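PDB 3UJP: Mn transporter subunit from Synechocystis sp. PCC 6803, which probably serves as the solute-binding subunit of a manganese uptake transporter, capturing the metal ion and delivering it for import into the cell. Local coordinates for residues T36-T39 with V40-D43; D74-K77 with A78-A81; R93-E96 with Q97-N101; V109-E112 with G113-P116; N145-Q148 with A149-L153. One frame throughout, in Å; residues are numbered along the deposited sequence.

Contact 1 (T36-T39 with V40-D43); sequences TTFT and VLAD
Phe-38 O accepts the backbone N-H of Ala-42 at 3.0 Å, within the plane of its carbonyl but with a bent angle of 137° at the hydrogen. Phe-38 is the N-cap residue of helix 39-49, and this bond closes the first turn. The next one, from Asp-43 N to Thr-39 O at 3.2 Å, reaches its acceptor from above the carbonyl plane. The aromatic side chain reaches forward over the same turn. With CG set between the backbone N and the carbonyl carbon (chi1 64°), the ring is laid against the start of the helix, where CE1 lies 3.3 Å from Val-40 CB and CE2 lies 3.6 Å from Leu-41 CG. Phe-38 and Val-40 run side by side in the same direction, whereas Leu-41 slants across the ring. One ring face carries the backbone N of Leu-41, displaced toward the rim. Thr-36 OG1 packs 3.4 Å from Ala-42 CB. Thr-37 OG1 comes within 3.9 Å of Leu-41 CD1, but its hydrogen bond goes to Glu-92. Trp-133 also meets the Phe-38 ring, and the Phe-38 side chain lies about 8 Å from the bound manganese. Backbone hydrogen bonds therefore hold the turn together while apolar side chains pack over its outside, and the threonine hydroxyls are directed to other parts of the fold: Thr-39 OG1, for instance, is bonded to Leu-274 N.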
loop_
_atom_site.group_PDB
_atom_site.type_symbol
_atom_site.label_atom_id
_atom_site.label_comp_id
_atom_site.label_asym_id
_atom_site.label_seq_id
_atom_site.Cartn_x
_atom_site.Cartn_y
_atom_site.Cartn_z
ATOM N N THR A 36 4.644 -12.386 -6.393
ATOM C CA THR A 36 5.743 -13.328 -6.190
ATOM C C THR A 36 5.328 -14.550 -5.391
ATOM O O THR A 36 4.456 -14.493 -4.525
ATOM C CB THR A 36 7.007 -12.694 -5.553
ATOM O OG1 THR A 36 6.651 -11.930 -4.396
ATOM C CG2 THR A 36 7.692 -11.796 -6.535
ATOM N N THR A 37 5.999 -15.650 -5.687
ATOM C CA THR A 37 5.684 -16.935 -5.111
ATOM C C THR A 37 5.739 -16.941 -3.595
ATOM O O THR A 37 4.732 -17.241 -2.932
ATOM C CB THR A 37 6.581 -18.002 -5.698
ATOM O OG1 THR A 37 7.944 -17.560 -5.663
ATOM C CG2 THR A 37 6.183 -18.205 -7.132
ATOM N N PHE A 38 6.898 -16.608 -3.037
ATOM C CA PHE A 38 7.032 -16.553 -1.584
ATOM C C PHE A 38 7.556 -15.237 -1.031
ATOM O O PHE A 38 8.120 -14.418 -1.757
ATOM C CB PHE A 38 7.858 -17.721 -1.049
ATOM C CG PHE A 38 9.281 -17.736 -1.503
ATOM C CD1 PHE A 38 10.309 -17.597 -0.589
ATOM C CD2 PHE A 38 9.592 -17.926 -2.826
ATOM C CE1 PHE A 38 11.599 -17.630 -0.992
ATOM C CE2 PHE A 38 10.884 -17.956 -3.234
ATOM C CZ PHE A 38 11.891 -17.815 -2.318
ATOM N N THR A 39 7.350 -15.070 0.269
ATOM C CA THR A 39 7.712 -13.871 1.013
ATOM C C THR A 39 9.159 -13.394 0.907
ATOM O O THR A 39 9.419 -12.204 1.063
ATOM C CB THR A 39 7.515 -14.113 2.479
ATOM O OG1 THR A 39 8.473 -15.094 2.899
ATOM C CG2 THR A 39 6.109 -14.610 2.747
ATOM N N VAL A 40 10.120 -14.296 0.720
ATOM C CA VAL A 40 11.487 -13.810 0.601
ATOM C C VAL A 40 11.586 -13.044 -0.697
ATOM O O VAL A 40 11.990 -11.890 -0.707
ATOM C CB VAL A 40 12.517 -14.902 0.604
ATOM C CG1 VAL A 40 13.878 -14.283 0.500
ATOM C CG2 VAL A 40 12.406 -15.723 1.878
ATOM N N LEU A 41 11.194 -13.670 -1.799
ATOM C CA LEU A 41 11.157 -12.941 -3.053
ATOM C C LEU A 41 10.340 -11.657 -2.913
ATOM O O LEU A 41 10.636 -10.654 -3.563
ATOM C CB LEU A 41 10.590 -13.796 -4.172
ATOM C CG LEU A 41 11.526 -14.823 -4.775
ATOM C CD1 LEU A 41 11.048 -15.207 -6.162
ATOM C CD2 LEU A 41 12.927 -14.258 -4.819
ATOM N N ALA A 42 9.310 -11.671 -2.076
ATOM C CA ALA A 42 8.444 -10.492 -1.992
ATOM C C ALA A 42 9.189 -9.262 -1.451
ATOM O O ALA A 42 8.990 -8.152 -1.947
ATOM C CB ALA A 42 7.161 -10.785 -1.194
ATOM N N ASP A 43 10.059 -9.476 -0.456
ATOM C CA ASP A 43 10.854 -8.411 0.162
ATOM C C ASP A 43 11.984 -7.929 -0.736
ATOM O O ASP A 43 12.262 -6.746 -0.782
ATOM C CB ASP A 43 11.423 -8.876 1.494
ATOM C CG ASP A 43 12.323 -7.837 2.136
ATOM O OD1 ASP A 43 11.791 -6.849 2.688
ATOM O OD2 ASP A 43 13.566 -8.005 2.091
#

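Contact 2 (D74-K77 with A78-A81); sequences DIVK and AQDA
Asp-74 O and Ala-78 N form the straightest hydrogen bond joining 74-77 to 78-81, 3.1 Å long with 164° at the hydrogen, on the side of helix 72-80 that is packed into the protein. Here the methyl of Ala-78 and the side chains of Asp-74 and Ile-75 rest on Phe-98 of helix 95-100. The Asp-74 carboxylate is well occupied: OD1 is hydrogen-bonded to Tyr-68 OH, and OD2 forms a salt bridge of 3.6 Å with Lys-77 NZ, which also stands near the like charge of Arg-60. Lys-77 gets back to this acid, one turn earlier, through a bend at chi3 (-71°). The outer side is looser. Gln-79 N makes two weak bonds, to Ile-75 O at 3.4 Å and to Val-76 O at 3.3 Å, and its side chain runs back over these carbonyls, with OE1 3.7 Å from Val-76 CA. With an alanine in place of Gln-79, the carbonyls of Ile-75 and Val-76 would probably lose this cover, and the packing against Lys-173 of the second subunit would go. That lysine makes a salt bridge with Asp-80 OD1. The last turn tightens, since Lys-77 O accepts Asp-80 N at 2.7 Å, an i to i+3 bond, and Ala-81 N weakly at 3.1 Å. Such a tightened last turn is a common way for an alpha helix to end, and this helix is the connection of a beta-alpha-beta crossover from strand 54-57 to the parallel strand 83-86.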
loop_
_atom_site.group_PDB
_atom_site.type_symbol
_atom_site.label_atom_id
_atom_site.label_comp_id
_atom_site.label_asym_id
_atom_site.label_seq_id
_atom_site.Cartn_x
_atom_site.Cartn_y
_atom_site.Cartn_z
ATOM N N ASP A 74 -5.774 -17.266 -4.664
ATOM C CA ASP A 74 -4.444 -17.247 -5.246
ATOM C C ASP A 74 -4.568 -17.142 -6.760
ATOM O O ASP A 74 -3.937 -16.280 -7.374
ATOM C CB ASP A 74 -3.640 -18.495 -4.852
ATOM C CG ASP A 74 -3.256 -18.513 -3.378
ATOM O OD1 ASP A 74 -2.456 -19.391 -3.007
ATOM O OD2 ASP A 74 -3.734 -17.663 -2.592
ATOM N N ILE A 75 -5.392 -18.008 -7.359
ATOM C CA ILE A 75 -5.527 -18.029 -8.818
ATOM C C ILE A 75 -6.207 -16.771 -9.318
ATOM O O ILE A 75 -5.864 -16.255 -10.390
ATOM C CB ILE A 75 -6.296 -19.247 -9.354
ATOM C CG1 ILE A 75 -5.756 -20.541 -8.754
ATOM C CG2 ILE A 75 -6.150 -19.313 -10.859
ATOM C CD1 ILE A 75 -5.025 -21.415 -9.758
ATOM N N VAL A 76 -7.171 -16.280 -8.545
ATOM C CA VAL A 76 -7.831 -15.026 -8.893
ATOM C C VAL A 76 -6.784 -13.915 -9.002
ATOM O O VAL A 76 -6.710 -13.235 -10.032
ATOM C CB VAL A 76 -9.014 -14.654 -7.922
ATOM C CG1 VAL A 76 -8.521 -13.961 -6.649
ATOM C CG2 VAL A 76 -10.016 -13.763 -8.627
ATOM N N LYS A 77 -5.964 -13.761 -7.955
ATOM C CA LYS A 77 -4.917 -12.738 -7.933
ATOM C C LYS A 77 -4.103 -12.831 -9.190
ATOM O O LYS A 77 -4.151 -11.946 -10.015
ATOM C CB LYS A 77 -4.012 -12.868 -6.710
ATOM C CG LYS A 77 -4.633 -12.316 -5.422
ATOM C CD LYS A 77 -3.717 -12.511 -4.200
ATOM C CE LYS A 77 -3.639 -13.989 -3.776
ATOM N NZ LYS A 77 -2.667 -14.274 -2.659
ATOM N N ALA A 78 -3.388 -13.929 -9.350
ATOM C CA ALA A 78 -2.575 -14.164 -10.545
ATOM C C ALA A 78 -3.099 -13.598 -11.883
ATOM O O ALA A 78 -2.348 -12.937 -12.613
ATOM C CB ALA A 78 -2.274 -15.652 -10.685
ATOM N N GLN A 79 -4.356 -13.870 -12.226
ATOM C CA GLN A 79 -4.891 -13.415 -13.515
ATOM C C GLN A 79 -5.062 -11.892 -13.591
ATOM O O GLN A 79 -5.155 -11.318 -14.686
ATOM C CB GLN A 79 -6.196 -14.138 -13.841
ATOM C CG GLN A 79 -6.972 -14.593 -12.614
ATOM C CD GLN A 79 -7.988 -15.670 -12.943
ATOM O OE1 GLN A 79 -9.037 -15.781 -12.296
ATOM N NE2 GLN A 79 -7.682 -16.475 -13.955
ATOM N N ASP A 80 -5.073 -11.263 -12.412
ATOM C CA ASP A 80 -5.235 -9.812 -12.233
ATOM C C ASP A 80 -3.943 -9.026 -12.008
ATOM O O ASP A 80 -3.943 -7.800 -12.014
ATOM C CB ASP A 80 -6.145 -9.545 -11.045
ATOM C CG ASP A 80 -7.588 -9.523 -11.432
ATOM O OD1 ASP A 80 -8.048 -10.514 -12.052
ATOM O OD2 ASP A 80 -8.251 -8.503 -11.138
ATOM N N ALA A 81 -2.857 -9.743 -11.767
ATOM C CA ALA A 81 -1.540 -9.165 -11.641
ATOM C C ALA A 81 -1.077 -8.715 -13.032
ATOM O O ALA A 81 -1.609 -9.203 -14.021
ATOM C CB ALA A 81 -0.609 -10.207 -11.071
#

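Contact 3 (R93-E96 with Q97-N101); sequences RWFE and QFLGN. With ZN (zinc ion), chain G.
Trp-94 and Phe-98, four residues apart, form an edge-to-face aromatic pair: the six-membered ring of the indole points its edge at the phenylalanine face, with centroids 5.5 Å apart and planes at 89°. Trp-94 CZ3 stands over that face at 3.9 Å from Phe-98 CG, while Phe-98 CB lies at the indole edge, near its plane. Trp-94 NE1 is turned to Ile-65 O, a hydrogen bond that helps to fix the ring's rotation. Apolar contacts continue along the helix. Phe-95, its CG anti to the backbone N (chi1 -163°), brings CE2 to 3.8 Å from Leu-99 CD2, and the CB of Leu-99 sits over one face of the ring; Tyr-86 stacks on Phe-95 from the sheet. The backbone bonds are regular: Phe-98 N to Trp-94 O at 3.1 Å, Leu-99 N to Phe-95 O, and Gly-100 N to Glu-96 O at 3.0 Å. Metal binding belongs to the exposed side, where the extended chain of Glu-96 carries OE2 to 1.9 Å from a zinc ion. Its OE1 stays 3.2 Å from the metal, so the carboxylate binds through one oxygen. This zinc is distinct from the manganese site of His-66, His-131, Glu-197 and Asp-272. Amphipathic in this way, the short helix 95-100 is the connecting helix of a beta-alpha-beta unit, between parallel strands 83-86 and 107-109.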
loop_
_atom_site.group_PDB
_atom_site.type_symbol
_atom_site.label_atom_id
_atom_site.label_comp_id
_atom_site.label_asym_id
_atom_site.label_seq_id
_atom_site.Cartn_x
_atom_site.Cartn_y
_atom_site.Cartn_z
ATOM N N ARG A 93 7.019 -26.022 -6.855
ATOM C CA ARG A 93 6.705 -27.148 -7.716
ATOM C C ARG A 93 5.346 -26.968 -8.342
ATOM O O ARG A 93 5.047 -27.571 -9.385
ATOM C CB ARG A 93 6.770 -28.452 -6.928
ATOM C CG ARG A 93 8.056 -29.215 -7.179
ATOM C CD ARG A 93 8.193 -30.472 -6.338
ATOM N NE ARG A 93 8.451 -30.217 -4.918
ATOM C CZ ARG A 93 7.587 -30.494 -3.945
ATOM N NH1 ARG A 93 6.405 -31.027 -4.239
ATOM N NH2 ARG A 93 7.891 -30.240 -2.677
ATOM N N TRP A 94 4.537 -26.116 -7.707
ATOM C CA TRP A 94 3.128 -25.908 -8.065
ATOM C C TRP A 94 2.927 -24.817 -9.114
ATOM O O TRP A 94 1.818 -24.610 -9.604
ATOM C CB TRP A 94 2.319 -25.538 -6.818
ATOM C CG TRP A 94 2.971 -24.459 -6.017
ATOM C CD1 TRP A 94 3.857 -24.618 -4.987
ATOM C CD2 TRP A 94 2.827 -23.038 -6.196
ATOM N NE1 TRP A 94 4.266 -23.391 -4.510
ATOM C CE2 TRP A 94 3.649 -22.406 -5.234
ATOM C CE3 TRP A 94 2.072 -22.240 -7.062
ATOM C CZ2 TRP A 94 3.729 -21.030 -5.117
ATOM C CZ3 TRP A 94 2.162 -20.866 -6.941
ATOM C CH2 TRP A 94 2.978 -20.279 -5.981
ATOM N N PHE A 95 4.003 -24.123 -9.452
ATOM C CA PHE A 95 3.902 -22.953 -10.290
ATOM C C PHE A 95 3.452 -23.318 -11.694
ATOM O O PHE A 95 2.410 -22.848 -12.135
ATOM C CB PHE A 95 5.216 -22.176 -10.319
ATOM C CG PHE A 95 5.057 -20.792 -10.824
ATOM C CD1 PHE A 95 4.391 -19.839 -10.060
ATOM C CD2 PHE A 95 5.520 -20.444 -12.080
ATOM C CE1 PHE A 95 4.210 -18.552 -10.527
ATOM C CE2 PHE A 95 5.342 -19.160 -12.562
ATOM C CZ PHE A 95 4.685 -18.208 -11.780
ATOM N N GLU A 96 4.219 -24.158 -12.388
ATOM C CA GLU A 96 3.877 -24.601 -13.747
ATOM C C GLU A 96 2.361 -24.691 -13.958
ATOM O O GLU A 96 1.797 -24.151 -14.914
ATOM C CB GLU A 96 4.521 -25.973 -14.015
ATOM C CG GLU A 96 4.392 -26.495 -15.446
ATOM C CD GLU A 96 4.959 -27.909 -15.621
ATOM O OE1 GLU A 96 4.198 -28.810 -16.033
ATOM O OE2 GLU A 96 6.170 -28.121 -15.360
ATOM N N GLN A 97 1.704 -25.370 -13.035
ATOM C CA GLN A 97 0.287 -25.640 -13.153
ATOM C C GLN A 97 -0.564 -24.415 -12.866
ATOM O O GLN A 97 -1.565 -24.156 -13.539
ATOM C CB GLN A 97 -0.057 -26.724 -12.166
ATOM C CG GLN A 97 -1.456 -27.146 -12.224
ATOM C CD GLN A 97 -1.533 -28.617 -12.056
ATOM O OE1 GLN A 97 -2.203 -29.113 -11.152
ATOM N NE2 GLN A 97 -0.815 -29.343 -12.913
ATOM N N PHE A 98 -0.170 -23.691 -11.823
ATOM C CA PHE A 98 -0.800 -22.439 -11.415
ATOM C C PHE A 98 -0.720 -21.453 -12.565
ATOM O O PHE A 98 -1.674 -20.757 -12.884
ATOM C CB PHE A 98 -0.030 -21.882 -10.217
ATOM C CG PHE A 98 -0.568 -20.586 -9.686
ATOM C CD1 PHE A 98 -1.601 -20.577 -8.759
ATOM C CD2 PHE A 98 -0.013 -19.378 -10.076
ATOM C CE1 PHE A 98 -2.099 -19.378 -8.247
ATOM C CE2 PHE A 98 -0.504 -18.172 -9.568
ATOM C CZ PHE A 98 -1.555 -18.171 -8.660
ATOM N N LEU A 99 0.449 -21.416 -13.186
ATOM C CA LEU A 99 0.718 -20.521 -14.292
ATOM C C LEU A 99 -0.216 -20.841 -15.442
ATOM O O LEU A 99 -0.901 -19.966 -15.961
ATOM C CB LEU A 99 2.165 -20.696 -14.742
ATOM C CG LEU A 99 2.662 -19.639 -15.711
ATOM C CD1 LEU A 99 2.449 -18.257 -15.105
ATOM C CD2 LEU A 99 4.127 -19.885 -16.101
ATOM N N GLY A 100 -0.240 -22.107 -15.831
ATOM C CA GLY A 100 -1.031 -22.532 -16.969
ATOM C C GLY A 100 -2.476 -22.061 -16.999
ATOM O O GLY A 100 -3.102 -22.060 -18.063
ATOM N N ASN A 101 -2.991 -21.649 -15.853
ATOM C CA ASN A 101 -4.387 -21.260 -15.782
ATOM C C ASN A 101 -4.660 -19.787 -15.637
ATOM O O ASN A 101 -5.696 -19.401 -15.141
ATOM C CB ASN A 101 -5.202 -22.095 -14.800
ATOM C CG ASN A 101 -4.755 -21.946 -13.395
ATOM O OD1 ASN A 101 -3.735 -22.486 -13.006
ATOM N ND2 ASN A 101 -5.530 -21.237 -12.606
HETATM ZN ZN ZN G . 7.373 -29.403 -16.186
#

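Contact 4 (V109-E112 with G113-P116); sequences VLTE and GIEP
Ile-114 sets CG1 anti to its carbonyl carbon and beside its own N (chi1 -43°), which folds the longer branch back over the carbonyl of Thr-111. From there CD1 reaches 3.4 Å from Thr-111 O and 3.9 Å from Thr-111 OG1, and the two side chains cross at about a right angle. The backbone makes this possible through Gly-113, whose phi of 112° turns the chain sharply: at these angles a CB would be jammed against the carbonyl O of Glu-112, so the position calls for glycine. The result is a type II beta turn from Thr-111 to Ile-114, with glycine at its third position, closed by Ile-114 N bonding to Thr-111 O at 3.2 Å and 153°. A type I turn from Val-109 to Glu-112 comes first, closed by Glu-112 N and Val-109 O at 3.2 Å, and the two turns overlap at Thr-111 and Glu-112. The Glu-112 side chain, extended beyond CG, is exposed, and its CG passes 3.5 Å from Gly-113 N. Polar links run outward as well: Thr-111 OG1 makes a weak hydrogen bond with Tyr-142 OH, and Glu-112 O accepts the amide of Asn-145. The double turn thus leads the chain off the end of strand 107-109, an edge strand of its sheet, and lays Ile-114 against Asn-138, Val-141 and Tyr-142 of helix 136-153, with Leu-110 touching Leu-85 of strand 83-86 and Ile-146 of that helix.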
loop_
_atom_site.group_PDB
_atom_site.type_symbol
_atom_site.label_atom_id
_atom_site.label_comp_id
_atom_site.label_asym_id
_atom_site.label_seq_id
_atom_site.Cartn_x
_atom_site.Cartn_y
_atom_site.Cartn_z
ATOM N N VAL A 109 11.934 -15.661 -14.422
ATOM C CA VAL A 109 12.583 -16.350 -13.314
ATOM C C VAL A 109 13.795 -15.542 -12.813
ATOM O O VAL A 109 14.778 -15.346 -13.524
ATOM C CB VAL A 109 12.857 -17.910 -13.587
ATOM C CG1 VAL A 109 12.301 -18.357 -14.916
ATOM C CG2 VAL A 109 14.335 -18.294 -13.453
ATOM N N LEU A 110 13.686 -15.041 -11.590
ATOM C CA LEU A 110 14.724 -14.231 -10.983
ATOM C C LEU A 110 16.016 -15.016 -10.859
ATOM O O LEU A 110 17.044 -14.494 -10.417
ATOM C CB LEU A 110 14.282 -13.778 -9.607
ATOM C CG LEU A 110 12.879 -13.216 -9.567
ATOM C CD1 LEU A 110 12.540 -12.781 -8.146
ATOM C CD2 LEU A 110 12.776 -12.067 -10.558
ATOM N N THR A 111 15.985 -16.269 -11.261
ATOM C CA THR A 111 17.112 -17.123 -10.976
ATOM C C THR A 111 18.079 -17.241 -12.159
ATOM O O THR A 111 19.194 -17.732 -12.003
ATOM C CB THR A 111 16.617 -18.473 -10.451
ATOM O OG1 THR A 111 17.189 -18.703 -9.159
ATOM C CG2 THR A 111 16.942 -19.609 -11.399
ATOM N N GLU A 112 17.657 -16.741 -13.320
ATOM C CA GLU A 112 18.419 -16.840 -14.575
ATOM C C GLU A 112 19.866 -16.307 -14.552
ATOM O O GLU A 112 20.102 -15.115 -14.342
ATOM C CB GLU A 112 17.638 -16.159 -15.702
ATOM C CG GLU A 112 18.422 -16.015 -16.973
ATOM C CD GLU A 112 17.619 -15.320 -18.058
ATOM O OE1 GLU A 112 16.410 -15.070 -17.825
ATOM O OE2 GLU A 112 18.190 -15.029 -19.139
ATOM N N GLY A 113 20.830 -17.196 -14.793
ATOM C CA GLY A 113 22.221 -16.803 -14.955
ATOM C C GLY A 113 23.019 -17.318 -13.793
ATOM O O GLY A 113 24.261 -17.236 -13.759
ATOM N N ILE A 114 22.290 -17.840 -12.810
ATOM C CA ILE A 114 22.922 -18.420 -11.636
ATOM C C ILE A 114 23.199 -19.881 -11.940
ATOM O O ILE A 114 22.326 -20.593 -12.460
ATOM C CB ILE A 114 22.036 -18.297 -10.385
ATOM C CG1 ILE A 114 21.416 -16.911 -10.317
ATOM C CG2 ILE A 114 22.836 -18.604 -9.098
ATOM C CD1 ILE A 114 20.565 -16.725 -9.081
ATOM N N GLU A 115 24.435 -20.293 -11.659
ATOM C CA GLU A 115 24.851 -21.677 -11.826
ATOM C C GLU A 115 24.467 -22.453 -10.570
ATOM O O GLU A 115 25.007 -22.181 -9.490
ATOM C CB GLU A 115 26.366 -21.764 -12.074
ATOM C CG GLU A 115 26.764 -22.502 -13.366
ATOM C CD GLU A 115 26.471 -21.699 -14.637
ATOM O OE1 GLU A 115 25.407 -21.937 -15.279
ATOM O OE2 GLU A 115 27.314 -20.836 -14.990
ATOM N N PRO A 116 23.525 -23.413 -10.709
ATOM C CA PRO A 116 23.004 -24.188 -9.586
ATOM C C PRO A 116 24.054 -25.075 -8.934
ATOM O O PRO A 116 25.120 -25.303 -9.492
ATOM C CB PRO A 116 21.939 -25.067 -10.239
ATOM C CG PRO A 116 22.297 -25.141 -11.637
ATOM C CD PRO A 116 22.871 -23.809 -11.968
#

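Contact 5 (N145-Q148 with A149-L153); sequences NIRQ and AFVEL
Ile-146 and Phe-150 lie side by side one turn apart on helix 136-153, pointing the same way, and the isoleucine covers a face of the ring. Its CG2, placed anti to the backbone N, stands 3.9 Å from the ring centroid and 19° off the normal, a CH-pi contact. The nearest ring atom is Phe-150 CZ, at 3.7 Å from Ile-146 CG2. Ile-146 O stands above the same face but toward the rim near CG, so one residue covers the ring with its methyl at the far end and its carbonyl at the near end. That oxygen also accepts Phe-150 N at 3.2 Å, from above the carbonyl plane. Around the helix, Arg-147 O takes two donors: Val-151 N at 3.0 Å, nearly in line with the carbonyl, and Phe-150 N at 3.0 Å, far out of its plane. The branches of Val-151 are divided between two carbonyls, CG1 facing Arg-147 O and CG2 facing Gln-148 O. Replacing Phe-150 with an alanine would probably open a gap beneath Ile-146 CG2 and leave Val-48, Leu-85 and the edge-to-face partner Tyr-161 without their neighbour. Polar and apolar work is thus shared out by side of the helix: Ile-146 and Phe-150 bury hydrocarbon against helix 39-49, while Gln-148 and Glu-152 are exposed, Gln-148 NE2 hydrogen-bonding weakly to Glu-144.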
loop_
_atom_site.group_PDB
_atom_site.type_symbol
_atom_site.label_atom_id
_atom_site.label_comp_id
_atom_site.label_asym_id
_atom_site.label_seq_id
_atom_site.Cartn_x
_atom_site.Cartn_y
_atom_site.Cartn_z
ATOM N N ASN A 145 17.776 -9.124 -12.253
ATOM C CA ASN A 145 16.696 -9.631 -13.123
ATOM C C ASN A 145 15.334 -9.063 -12.762
ATOM O O ASN A 145 14.453 -8.954 -13.608
ATOM C CB ASN A 145 16.642 -11.162 -13.126
ATOM C CG ASN A 145 17.923 -11.796 -13.649
ATOM O OD1 ASN A 145 18.572 -11.268 -14.557
ATOM N ND2 ASN A 145 18.292 -12.930 -13.073
ATOM N N ILE A 146 15.174 -8.723 -11.488
ATOM C CA ILE A 146 14.008 -8.003 -11.009
ATOM C C ILE A 146 14.010 -6.616 -11.611
ATOM O O ILE A 146 12.948 -6.042 -11.875
ATOM C CB ILE A 146 14.063 -7.816 -9.503
ATOM C CG1 ILE A 146 14.008 -9.170 -8.781
ATOM C CG2 ILE A 146 12.945 -6.930 -9.075
ATOM C CD1 ILE A 146 14.357 -9.109 -7.299
ATOM N N ARG A 147 15.206 -6.076 -11.831
ATOM C CA ARG A 147 15.325 -4.726 -12.333
ATOM C C ARG A 147 14.890 -4.709 -13.783
ATOM O O ARG A 147 13.990 -3.959 -14.157
ATOM C CB ARG A 147 16.754 -4.219 -12.190
ATOM C CG ARG A 147 16.890 -2.711 -12.004
ATOM C CD ARG A 147 18.174 -2.257 -12.658
ATOM N NE ARG A 147 18.121 -2.497 -14.094
ATOM C CZ ARG A 147 19.180 -2.524 -14.899
ATOM N NH1 ARG A 147 19.016 -2.751 -16.190
ATOM N NH2 ARG A 147 20.403 -2.323 -14.416
ATOM N N GLN A 148 15.508 -5.560 -14.595
ATOM C CA GLN A 148 15.161 -5.649 -16.023
ATOM C C GLN A 148 13.681 -5.930 -16.257
ATOM O O GLN A 148 13.095 -5.456 -17.226
ATOM C CB GLN A 148 15.976 -6.731 -16.733
ATOM C CG GLN A 148 17.468 -6.496 -16.793
ATOM C CD GLN A 148 18.197 -7.733 -17.296
ATOM O OE1 GLN A 148 17.577 -8.665 -17.825
ATOM N NE2 GLN A 148 19.523 -7.757 -17.125
ATOM N N ALA A 149 13.092 -6.722 -15.371
ATOM C CA ALA A 149 11.705 -7.138 -15.518
ATOM C C ALA A 149 10.794 -5.951 -15.316
ATOM O O ALA A 149 9.735 -5.869 -15.941
ATOM C CB ALA A 149 11.378 -8.223 -14.527
ATOM N N PHE A 150 11.227 -5.043 -14.433
ATOM C CA PHE A 150 10.457 -3.855 -14.047
ATOM C C PHE A 150 10.592 -2.695 -15.035
ATOM O O PHE A 150 9.647 -1.919 -15.198
ATOM C CB PHE A 150 10.899 -3.340 -12.684
ATOM C CG PHE A 150 10.405 -4.139 -11.535
ATOM C CD1 PHE A 150 9.797 -5.348 -11.722
ATOM C CD2 PHE A 150 10.557 -3.667 -10.254
ATOM C CE1 PHE A 150 9.352 -6.068 -10.657
ATOM C CE2 PHE A 150 10.113 -4.375 -9.193
ATOM C CZ PHE A 150 9.510 -5.580 -9.393
ATOM N N VAL A 151 11.764 -2.547 -15.657
ATOM C CA VAL A 151 11.962 -1.496 -16.657
ATOM C C VAL A 151 11.093 -1.767 -17.893
ATOM O O VAL A 151 10.511 -0.833 -18.467
ATOM C CB VAL A 151 13.433 -1.340 -17.076
ATOM C CG1 VAL A 151 14.313 -1.251 -15.866
ATOM C CG2 VAL A 151 13.866 -2.500 -17.967
ATOM N N GLU A 152 11.007 -3.044 -18.287
ATOM C CA GLU A 152 10.128 -3.465 -19.373
ATOM C C GLU A 152 8.691 -3.405 -18.920
ATOM O O GLU A 152 7.839 -2.911 -19.645
ATOM C CB GLU A 152 10.456 -4.877 -19.832
ATOM C CG GLU A 152 11.893 -5.046 -20.261
ATOM C CD GLU A 152 12.219 -6.502 -20.536
ATOM O OE1 GLU A 152 11.269 -7.314 -20.516
ATOM O OE2 GLU A 152 13.409 -6.839 -20.763
ATOM N N LEU A 153 8.410 -3.893 -17.719
ATOM C CA LEU A 153 7.044 -3.768 -17.204
ATOM C C LEU A 153 6.563 -2.308 -17.205
ATOM O O LEU A 153 5.510 -2.000 -17.779
ATOM C CB LEU A 153 6.860 -4.373 -15.801
ATOM C CG LEU A 153 5.346 -4.381 -15.481
ATOM C CD1 LEU A 153 4.601 -5.412 -16.357
ATOM C CD2 LEU A 153 4.975 -4.572 -14.006
#

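Contact 1 is the most central and the most buried, at the start of helix 39-49, with aromatic and aliphatic packing, near the manganese. Contacts 2 and 3 lie farther out on adjoining helices that meet through Phe-98; contact 2 has a buried acid on its inner side and contact 3 aromatic rings, while outside contact 2 faces a second subunit through Asp-80 and contact 3 holds a surface zinc. Contacts 4 and 5 join a loop to helix 136-153; contact 4 is largely buried, contact 5 only partly, its centre about 21 Å from the centre of the chain. Leu-110 also packs on Leu-41, tying contact 4 to contact 1. Contact 4 depends on two beta turns, one with a glycine, whereas the other four use helical backbone bonds.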